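Local coordinates for protein acetyl-xylan esterase (Streptomyces lividans, PDB 2CC0) that hydrolyses acetyl esters of xylan as a metal-dependent family 4 carbohydrate esterase, probably helping in the breakdown of plant cell walls, at residues 20-25 and 33-38; 50-53 and 58-61; 87-90 and 94-97; 152-155 and 160-163. One frame throughout, in Å; residues are numbered along the deposited sequence. Where two conformers were deposited one is given.

Contact 1: 20-25 and 33-38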
loop_
_atom_site.group_PDB
_atom_site.type_symbol
_atom_site.label_atom_id
_atom_site.label_comp_id
_atom_site.label_asym_id
_atom_site.label_seq_id
_atom_site.Cartn_x
_atom_site.Cartn_y
_atom_site.Cartn_z
ATOM N N GLN A 20 -0.821 -5.378 28.203
ATOM C CA GLN A 20 -1.183 -6.761 28.551
ATOM C C GLN A 20 -2.697 -7.023 28.453
ATOM O O GLN A 20 -3.113 -8.074 27.944
ATOM C CB GLN A 20 -0.651 -7.182 29.924
ATOM C CG GLN A 20 -0.763 -8.699 30.153
ATOM C CD GLN A 20 0.129 -9.536 29.206
ATOM O OE1 GLN A 20 1.350 -9.535 29.339
ATOM N NE2 GLN A 20 -0.489 -10.253 28.255
ATOM N N SER A 21 -3.522 -6.081 28.929
ATOM C CA SER A 21 -4.981 -6.219 28.835
ATOM C C SER A 21 -5.443 -6.336 27.381
ATOM O O SER A 21 -6.274 -7.176 27.061
ATOM C CB SER A 21 -5.682 -5.036 29.505
ATOM O OG SER A 21 -5.469 -5.083 30.914
ATOM N N LEU A 22 -4.858 -5.508 26.510
ATOM C CA LEU A 22 -5.159 -5.568 25.088
ATOM C C LEU A 22 -4.755 -6.916 24.489
ATOM O O LEU A 22 -5.524 -7.526 23.748
ATOM C CB LEU A 22 -4.435 -4.425 24.354
ATOM C CG LEU A 22 -4.655 -4.276 22.834
ATOM C CD1 LEU A 22 -6.142 -4.106 22.489
ATOM C CD2 LEU A 22 -3.830 -3.091 22.302
ATOM N N LEU A 23 -3.549 -7.378 24.819
ATOM C CA LEU A 23 -3.080 -8.651 24.274
ATOM C C LEU A 23 -3.988 -9.796 24.717
ATOM O O LEU A 23 -4.328 -10.674 23.916
ATOM C CB LEU A 23 -1.638 -8.929 24.721
ATOM C CG LEU A 23 -0.557 -7.987 24.210
ATOM C CD1 LEU A 23 0.796 -8.402 24.837
ATOM C CD2 LEU A 23 -0.463 -8.011 22.678
ATOM N N ASN A 24 -4.376 -9.771 25.992
ATOM C CA ASN A 24 -5.273 -10.806 26.527
ATOM C C ASN A 24 -6.616 -10.812 25.793
ATOM O O ASN A 24 -7.114 -11.863 25.428
ATOM C CB ASN A 24 -5.474 -10.616 28.027
ATOM C CG ASN A 24 -4.237 -10.972 28.836
ATOM O OD1 ASN A 24 -3.279 -11.583 28.326
ATOM N ND2 ASN A 24 -4.242 -10.577 30.103
ATOM N N ALA A 25 -7.176 -9.629 25.556
ATOM C CA ALA A 25 -8.416 -9.508 24.793
ATOM C C ALA A 25 -8.270 -10.033 23.368
ATOM O O ALA A 25 -9.112 -10.789 22.887
ATOM C CB ALA A 25 -8.932 -8.083 24.799
ATOM N N ALA A 33 -2.393 -9.309 15.451
ATOM C CA ALA A 33 -2.260 -7.918 15.025
ATOM C C ALA A 33 -0.806 -7.528 14.999
ATOM O O ALA A 33 0.060 -8.269 15.527
ATOM C CB ALA A 33 -3.046 -7.023 15.972
ATOM N N THR A 34 -0.534 -6.385 14.358
ATOM C CA THR A 34 0.795 -5.817 14.302
ATOM C C THR A 34 0.890 -4.626 15.238
ATOM O O THR A 34 0.085 -3.682 15.142
ATOM C CB THR A 34 1.175 -5.390 12.853
ATOM O OG1 THR A 34 1.060 -6.521 12.012
ATOM C CG2 THR A 34 2.644 -4.911 12.827
ATOM N N MET A 35 1.857 -4.699 16.153
ATOM C CA MET A 35 2.060 -3.650 17.186
ATOM C C MET A 35 3.204 -2.756 16.712
ATOM O O MET A 35 4.369 -3.216 16.661
ATOM C CB MET A 35 2.406 -4.271 18.554
ATOM C CG MET A 35 1.612 -5.564 18.888
ATOM S SD MET A 35 -0.179 -5.392 18.737
ATOM C CE MET A 35 -0.602 -4.685 20.322
ATOM N N PHE A 36 2.874 -1.489 16.388
ATOM C CA PHE A 36 3.886 -0.515 15.938
ATOM C C PHE A 36 4.386 0.208 17.191
ATOM O O PHE A 36 3.794 1.204 17.634
ATOM C CB PHE A 36 3.301 0.443 14.901
ATOM C CG PHE A 36 3.151 -0.177 13.547
ATOM C CD1 PHE A 36 1.998 -0.913 13.231
ATOM C CD2 PHE A 36 4.178 -0.062 12.591
ATOM C CE1 PHE A 36 1.873 -1.501 11.957
ATOM C CE2 PHE A 36 4.037 -0.646 11.327
ATOM C CZ PHE A 36 2.899 -1.359 11.023
ATOM N N ASN A 37 5.433 -0.364 17.788
ATOM C CA ASN A 37 5.984 0.157 19.058
ATOM C C ASN A 37 6.900 1.361 18.849
ATOM O O ASN A 37 7.668 1.412 17.875
ATOM C CB ASN A 37 6.817 -0.923 19.771
ATOM C CG ASN A 37 5.984 -2.074 20.347
ATOM O OD1 ASN A 37 4.726 -2.051 20.437
ATOM N ND2 ASN A 37 6.690 -3.055 20.812
ATOM N N GLN A 38 6.902 2.284 19.816
ATOM C CA GLN A 38 7.970 3.299 19.845
ATOM C C GLN A 38 9.214 2.686 20.486
ATOM O O GLN A 38 9.114 1.966 21.495
ATOM C CB GLN A 38 7.565 4.514 20.675
ATOM C CG GLN A 38 6.440 5.326 20.009
ATOM C CD GLN A 38 6.156 6.599 20.743
ATOM O OE1 GLN A 38 7.064 7.190 21.325
ATOM N NE2 GLN A 38 4.904 7.033 20.723
#
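Met35 lays its terminal methyl against two leucines of helix 19-28, meeting Leu22 and Leu23 through one branch of each. CE is 4.1 Å from CD2 of Leu22, and CD2 of Leu23 lies at the same 4.1 Å from CE of Met35. A single methyl thus spans two successive side chains of the helix. The approaches differ: Leu22 and Met35 run past each other in opposite directions, whereas Leu23 comes in at a slant. The thioether reaches the helix by a bent path. Its CG lies anti to the carbonyl carbon, and further bends at chi2 (-53°) and chi3 (-84°) bring CE round to the leucine branches. Leu22 starts out toward the strand, and its chi1 of -178° (CG anti to the backbone N) carries the CD2 branch on to the methionine methyl; Leu23 starts off to one side and only its end comes close. The contact is small, 95 Å² in all, with Met35 supplying about half, and it consists of apolar dispersion contacts between buried groups. On another side of the helix, Gln20 NE2 donates to Asn24 OD1 at 3.1 Å, from above the carbonyl plane, one turn along. The leucine-methionine meeting is the helix-on-sheet packing of a beta-alpha-beta unit made of strand 5-12, helix 19-28 and strand 34-37. Phe11 of the first strand touches Leu22, Met57 packs on Leu23 and Met35, and the main chain of strand 34-37 is hydrogen-bonded to strands 5-12 and 58-61 on its two edges.

Contact 2: 50-53 and 58-61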
loop_
_atom_site.group_PDB
_atom_site.type_symbol
_atom_site.label_atom_id
_atom_site.label_comp_id
_atom_site.label_asym_id
_atom_site.label_seq_id
_atom_site.Cartn_x
_atom_site.Cartn_y
_atom_site.Cartn_z
ATOM N N ARG A 50 8.169 -8.781 24.515
ATOM C CA ARG A 50 8.040 -10.247 24.447
ATOM C C ARG A 50 6.594 -10.711 24.616
ATOM O O ARG A 50 6.174 -11.680 23.966
ATOM C CB ARG A 50 8.898 -10.928 25.523
ATOM C CG ARG A 50 10.350 -11.094 25.121
ATOM C CD ARG A 50 10.548 -11.916 23.819
ATOM N NE ARG A 50 9.917 -13.243 23.781
ATOM C CZ ARG A 50 10.076 -14.094 22.768
ATOM N NH1 ARG A 50 10.863 -13.766 21.741
ATOM N NH2 ARG A 50 9.474 -15.284 22.776
ATOM N N ALA A 51 5.833 -10.031 25.478
ATOM C CA ALA A 51 4.440 -10.429 25.722
ATOM C C ALA A 51 3.641 -10.312 24.419
ATOM O O ALA A 51 2.795 -11.140 24.126
ATOM C CB ALA A 51 3.805 -9.602 26.840
ATOM N N GLN A 52 3.981 -9.308 23.611
ATOM C CA GLN A 52 3.301 -9.161 22.310
ATOM C C GLN A 52 3.572 -10.371 21.424
ATOM O O GLN A 52 2.657 -10.932 20.802
ATOM C CB GLN A 52 3.742 -7.881 21.605
ATOM C CG GLN A 52 3.377 -6.640 22.389
ATOM C CD GLN A 52 4.094 -5.407 21.866
ATOM O OE1 GLN A 52 5.245 -5.469 21.361
ATOM N NE2 GLN A 52 3.415 -4.286 21.954
ATOM N N VAL A 53 4.837 -10.768 21.371
ATOM C CA VAL A 53 5.238 -11.952 20.576
ATOM C C VAL A 53 4.514 -13.201 21.082
ATOM O O VAL A 53 3.939 -13.989 20.285
ATOM C CB VAL A 53 6.770 -12.146 20.593
ATOM C CG1 VAL A 53 7.182 -13.409 19.797
ATOM C CG2 VAL A 53 7.476 -10.879 20.046
ATOM N N TRP A 58 2.789 -9.472 15.746
ATOM C CA TRP A 58 4.017 -9.072 15.041
ATOM C C TRP A 58 4.371 -7.706 15.583
ATOM O O TRP A 58 3.485 -6.938 15.969
ATOM C CB TRP A 58 3.797 -9.034 13.529
ATOM C CG TRP A 58 3.345 -10.381 13.052
ATOM C CD1 TRP A 58 4.137 -11.477 12.833
ATOM C CD2 TRP A 58 1.993 -10.800 12.803
ATOM N NE1 TRP A 58 3.353 -12.562 12.443
ATOM C CE2 TRP A 58 2.037 -12.170 12.420
ATOM C CE3 TRP A 58 0.753 -10.157 12.860
ATOM C CZ2 TRP A 58 0.877 -12.903 12.082
ATOM C CZ3 TRP A 58 -0.403 -10.888 12.531
ATOM C CH2 TRP A 58 -0.330 -12.256 12.153
ATOM N N VAL A 59 5.660 -7.429 15.663
ATOM C CA VAL A 59 6.124 -6.171 16.262
ATOM C C VAL A 59 6.830 -5.378 15.162
ATOM O O VAL A 59 7.662 -5.917 14.413
ATOM C CB VAL A 59 7.103 -6.419 17.440
ATOM C CG1 VAL A 59 7.462 -5.076 18.091
ATOM C CG2 VAL A 59 6.466 -7.388 18.448
ATOM N N ALA A 60 6.487 -4.097 15.084
ATOM C CA ALA A 60 6.983 -3.223 14.038
ATOM C C ALA A 60 7.467 -1.892 14.610
ATOM O O ALA A 60 7.295 -1.615 15.800
ATOM C CB ALA A 60 5.913 -3.009 12.957
ATOM N N ASN A 61 8.136 -1.128 13.750
ATOM C CA ASN A 61 8.890 0.092 14.140
ATOM C C ASN A 61 8.020 1.339 13.988
ATOM O O ASN A 61 7.474 1.581 12.896
ATOM C CB ASN A 61 10.153 0.154 13.244
ATOM C CG ASN A 61 11.126 1.284 13.593
ATOM O OD1 ASN A 61 10.737 2.419 13.892
ATOM N ND2 ASN A 61 12.427 0.977 13.448
#
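Helix 46-54 and strand 58-61 follow each other closely in the chain, and their backbones come nearest at the turn, where the CA atoms of Val53 and Trp58 are 6.4 Å apart. The next residue, Val59, points back at the helix and carries its side of the packing with both methyls. CG2 does most of the work: it is 3.7 Å from OE1 of Gln52 and 4.0 Å from CG2 of Val53, so it is touched by two consecutive helical residues. CG1 of Val59 also approaches OE1 of Gln52, at 4.0 Å. Both helical side chains cross the valine at nearly a right angle. Gln52 gets there with CG anti to its carbonyl carbon (chi1 -62°) and an extended chain beyond, which carries the amide past the valine toward strand 34-37. There OE1 accepts a hydrogen bond from ND2 of Asn37. The other methyl of Val53, CG1, sits 3.9 Å above the guanidinium plane of Arg50, near its rim. The same arginine forms a salt bridge through NH2 with Asp54, four residues on in the same helix, and bonds through NH1 to the carbonyl of Gly92. Between helix and strand the forces are purely van der Waals. A buried amide oxygen rests on valine methyls that offer it no proton; its hydrogen bond comes instead from Asn37 ND2 on strand 34-37, and one glutamine both packs on strand 58-61 and bonds to its sheet neighbour.

Contact 3: 87-90 and 94-97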
loop_
_atom_site.group_PDB
_atom_site.type_symbol
_atom_site.label_atom_id
_atom_site.label_comp_id
_atom_site.label_asym_id
_atom_site.label_seq_id
_atom_site.Cartn_x
_atom_site.Cartn_y
_atom_site.Cartn_z
ATOM N N ALA A 87 16.175 -1.419 19.767
ATOM C CA ALA A 87 15.416 -1.606 21.016
ATOM C C ALA A 87 14.449 -2.783 20.905
ATOM O O ALA A 87 14.293 -3.577 21.844
ATOM C CB ALA A 87 14.674 -0.331 21.413
ATOM N N ILE A 88 13.770 -2.894 19.758
ATOM C CA ILE A 88 12.820 -3.990 19.589
ATOM C C ILE A 88 13.538 -5.350 19.516
ATOM O O ILE A 88 13.140 -6.323 20.195
ATOM C CB ILE A 88 11.881 -3.736 18.375
ATOM C CG1 ILE A 88 11.029 -2.485 18.658
ATOM C CG2 ILE A 88 11.053 -4.985 18.055
ATOM C CD1 ILE A 88 10.286 -1.914 17.424
ATOM N N ALA A 89 14.598 -5.413 18.722
ATOM C CA ALA A 89 15.376 -6.647 18.632
ATOM C C ALA A 89 15.961 -7.044 19.985
ATOM O O ALA A 89 15.912 -8.228 20.381
ATOM C CB ALA A 89 16.470 -6.484 17.587
ATOM N N GLY A 90 16.521 -6.061 20.681
ATOM C CA GLY A 90 17.126 -6.283 22.007
ATOM C C GLY A 90 16.140 -6.834 23.016
ATOM O O GLY A 90 16.499 -7.627 23.889
ATOM N N GLY A 94 12.135 -9.450 17.683
ATOM C CA GLY A 94 12.609 -9.614 16.300
ATOM C C GLY A 94 13.168 -8.311 15.732
ATOM O O GLY A 94 13.138 -7.245 16.378
ATOM N N THR A 95 13.669 -8.387 14.508
ATOM C CA THR A 95 14.100 -7.208 13.784
ATOM C C THR A 95 12.952 -6.817 12.853
ATOM O O THR A 95 12.637 -7.550 11.907
ATOM C CB THR A 95 15.375 -7.507 12.971
ATOM O OG1 THR A 95 16.428 -7.816 13.894
ATOM C CG2 THR A 95 15.806 -6.295 12.140
ATOM N N PRO A 96 12.289 -5.687 13.143
ATOM C CA PRO A 96 11.125 -5.324 12.301
ATOM C C PRO A 96 11.404 -5.206 10.803
ATOM O O PRO A 96 12.489 -4.793 10.387
ATOM C CB PRO A 96 10.693 -3.951 12.850
ATOM C CG PRO A 96 11.177 -3.952 14.281
ATOM C CD PRO A 96 12.513 -4.726 14.233
ATOM N N LYS A 97 10.394 -5.584 10.017
ATOM C CA LYS A 97 10.423 -5.356 8.574
ATOM C C LYS A 97 9.456 -4.276 8.138
ATOM O O LYS A 97 9.459 -3.896 6.961
ATOM C CB LYS A 97 10.122 -6.653 7.786
ATOM C CG LYS A 97 11.161 -7.785 7.943
ATOM C CD LYS A 97 12.566 -7.388 7.560
ATOM C CE LYS A 97 12.687 -6.980 6.108
ATOM N NZ LYS A 97 14.043 -6.490 5.736
HETATM O O HOH W 1 14.695 -10.117 18.807
#
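Ile88, Ala89 and Gly94 contribute most of the buried surface where the C-terminal end of helix 74-90 is met by the loop that doubles back from it toward strand 98-99, a helix-loop-strand connection. The carbonyl oxygen of Gly94 is the centre of the meeting. It nestles against the last turn of the helix, 3.2 Å from CA of Ala89 in a CA-H...O contact with an angle of 124° at the hydrogen, and CG2 of Ile88 lies 3.5 Å from the same Gly94 O. The methyl CB of Ala89 joins them at 3.6 Å from Gly94 O. Although the amide N of Ala89 is also near this oxygen, the angle is too poor for a bond, so the carbonyl rests on C-H groups. Gly94 has a positive phi of 80° with psi near 177°, a conformation accessible chiefly to glycine, and here the loop runs back beside the helix. Two residues later Pro96 sets its CG against Ile88, under both CG2 and CD1: CG of Pro96 is 3.9 Å from CD1 of Ile88 and equally near its CG2. The isoleucine has CG2 anti to the backbone N and CG1 anti to the carbonyl carbon, and an extended chi2 carries CD1 out to that ring atom. Gln85, a turn earlier on the helix, adds a hydrogen bond from NE2 to Pro96 O, while Ala42 of helix 39-44 touches Ile88. A water bridges the two backbones, donating to Ala89 O at 2.7 Å and accepting from Gly94 N at 2.9 Å.

Contact 4: 152-155 and 160-163. With ACT (acetate ion), chain D.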
loop_
_atom_site.group_PDB
_atom_site.type_symbol
_atom_site.label_atom_id
_atom_site.label_comp_id
_atom_site.label_asym_id
_atom_site.label_seq_id
_atom_site.Cartn_x
_atom_site.Cartn_y
_atom_site.Cartn_z
ATOM N N ILE A 152 -6.109 -1.234 9.207
ATOM C CA ILE A 152 -6.745 -0.217 10.052
ATOM C C ILE A 152 -5.773 0.280 11.141
ATOM O O ILE A 152 -5.089 -0.528 11.774
ATOM C CB ILE A 152 -8.064 -0.735 10.712
ATOM C CG1 ILE A 152 -8.715 0.391 11.535
ATOM C CG2 ILE A 152 -7.812 -2.012 11.542
ATOM C CD1 ILE A 152 -10.199 0.183 11.832
ATOM N N LEU A 153 -5.734 1.602 11.329
ATOM C CA LEU A 153 -4.996 2.241 12.408
ATOM C C LEU A 153 -5.795 2.246 13.712
ATOM O O LEU A 153 -6.888 2.841 13.801
ATOM C CB LEU A 153 -4.667 3.692 12.018
ATOM C CG LEU A 153 -4.074 4.570 13.126
ATOM C CD1 LEU A 153 -2.687 4.041 13.560
ATOM C CD2 LEU A 153 -4.005 6.034 12.679
ATOM N N MET A 154 -5.231 1.589 14.739
ATOM C CA MET A 154 -5.744 1.720 16.106
ATOM C C MET A 154 -4.540 1.984 17.006
ATOM O O MET A 154 -3.403 1.927 16.536
ATOM C CB MET A 154 -6.505 0.456 16.536
ATOM C CG MET A 154 -7.818 0.288 15.768
ATOM S SD MET A 154 -8.712 -1.180 16.284
ATOM C CE MET A 154 -7.673 -2.412 15.487
ATOM N N HIS A 155 -4.799 2.248 18.279
ATOM C CA HIS A 155 -3.721 2.521 19.230
ATOM C C HIS A 155 -3.760 1.593 20.427
ATOM O O HIS A 155 -4.810 1.041 20.750
ATOM C CB HIS A 155 -3.777 3.983 19.664
ATOM C CG HIS A 155 -3.452 4.921 18.536
ATOM N ND1 HIS A 155 -4.347 5.202 17.524
ATOM C CD2 HIS A 155 -2.310 5.573 18.226
ATOM C CE1 HIS A 155 -3.773 6.007 16.649
ATOM N NE2 HIS A 155 -2.540 6.252 17.053
ATOM N N ASN A 160 -11.659 2.573 24.798
ATOM C CA ASN A 160 -12.722 2.148 23.892
ATOM C C ASN A 160 -12.228 1.112 22.878
ATOM O O ASN A 160 -13.009 0.281 22.394
ATOM C CB ASN A 160 -13.350 3.338 23.166
ATOM C CG ASN A 160 -14.065 4.281 24.104
ATOM O OD1 ASN A 160 -14.278 3.966 25.287
ATOM N ND2 ASN A 160 -14.424 5.455 23.592
ATOM N N THR A 161 -10.926 1.160 22.577
ATOM C CA THR A 161 -10.305 0.128 21.740
ATOM C C THR A 161 -10.298 -1.233 22.447
ATOM O O THR A 161 -10.717 -2.240 21.881
ATOM C CB THR A 161 -8.929 0.585 21.280
ATOM O OG1 THR A 161 -9.096 1.818 20.561
ATOM C CG2 THR A 161 -8.229 -0.483 20.383
ATOM N N LEU A 162 -9.879 -1.248 23.705
ATOM C CA LEU A 162 -9.947 -2.500 24.471
ATOM C C LEU A 162 -11.390 -3.030 24.517
ATOM O O LEU A 162 -11.624 -4.218 24.321
ATOM C CB LEU A 162 -9.417 -2.275 25.885
ATOM C CG LEU A 162 -9.514 -3.496 26.805
ATOM C CD1 LEU A 162 -8.605 -4.649 26.316
ATOM C CD2 LEU A 162 -9.131 -3.086 28.213
ATOM N N ALA A 163 -12.360 -2.133 24.746
ATOM C CA ALA A 163 -13.768 -2.545 24.855
ATOM C C ALA A 163 -14.319 -3.097 23.537
ATOM O O ALA A 163 -15.243 -3.921 23.525
ATOM C CB ALA A 163 -14.604 -1.383 25.302
HETATM C C ACT D . 0.651 7.298 14.220
HETATM O O ACT D . 1.178 8.385 14.555
HETATM O OXT ACT D . 0.237 6.533 15.139
HETATM C CH3 ACT D . 0.531 6.924 12.773
#
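Thr161 turns its methyl, not its hydroxyl, to the carbonyl of His155: CG2 lies 3.8 Å from His155 O, a polar atom met by carbon. The reason lies in Asp130, whose OD2 is hydrogen-bonded both to Thr161 OG1 and to the backbone N of His155. One carboxylate oxygen thereby ties helix to strand indirectly. The setting is the strand-turn-helix step between strand 151-155 and helix 159-174, part of the distorted beta/alpha barrel of polysaccharide deacetylases. With OG1 anti to the carbonyl carbon and CG2 anti to the backbone N (chi1 -58°), the threonine can send its oxygen to Asp130 and its methyl to the strand. The same CG2 is also 4.2 Å from SD of Met154, the two side chains meeting at a slant; Phe11 of strand 5-12 touches both residues. While its backbone faces the helix, the His155 ring leads away from it, toward the zinc, whose ligands are Asp13, His62 and His66; the side chain comes within about 4 Å of the metal. Trp131 meets the ring with planes about 60° apart. His155 thus borders the metal site, where an acetate, probably from the crystallisation liquor, is hydrogen-bonded to Tyr103 N and, weakly, to His155: NE2 donates to its OXT at 3.4 Å with an angle of 137°.

Read from the N terminus, the four contacts close short loops one after another; none encloses or crosses another. Contact 1 returns the chain from helix 19-28 to strand 34-37, and contact 2 repeats the step from helix 46-54 to strand 58-61, the adjoining strand of the same parallel sheet; their centres lie about 8 Å apart. Contact 3 closes the turn after helix 74-90 and abuts contact 2, where Ile88 and Pro96 press on strand 58-61. Contact 4 reverses the order, strand before helix, across the chain's centre from contact 3, about 23 Å away between centres. It reaches contact 1 through Leu162, which packs on helix 19-28.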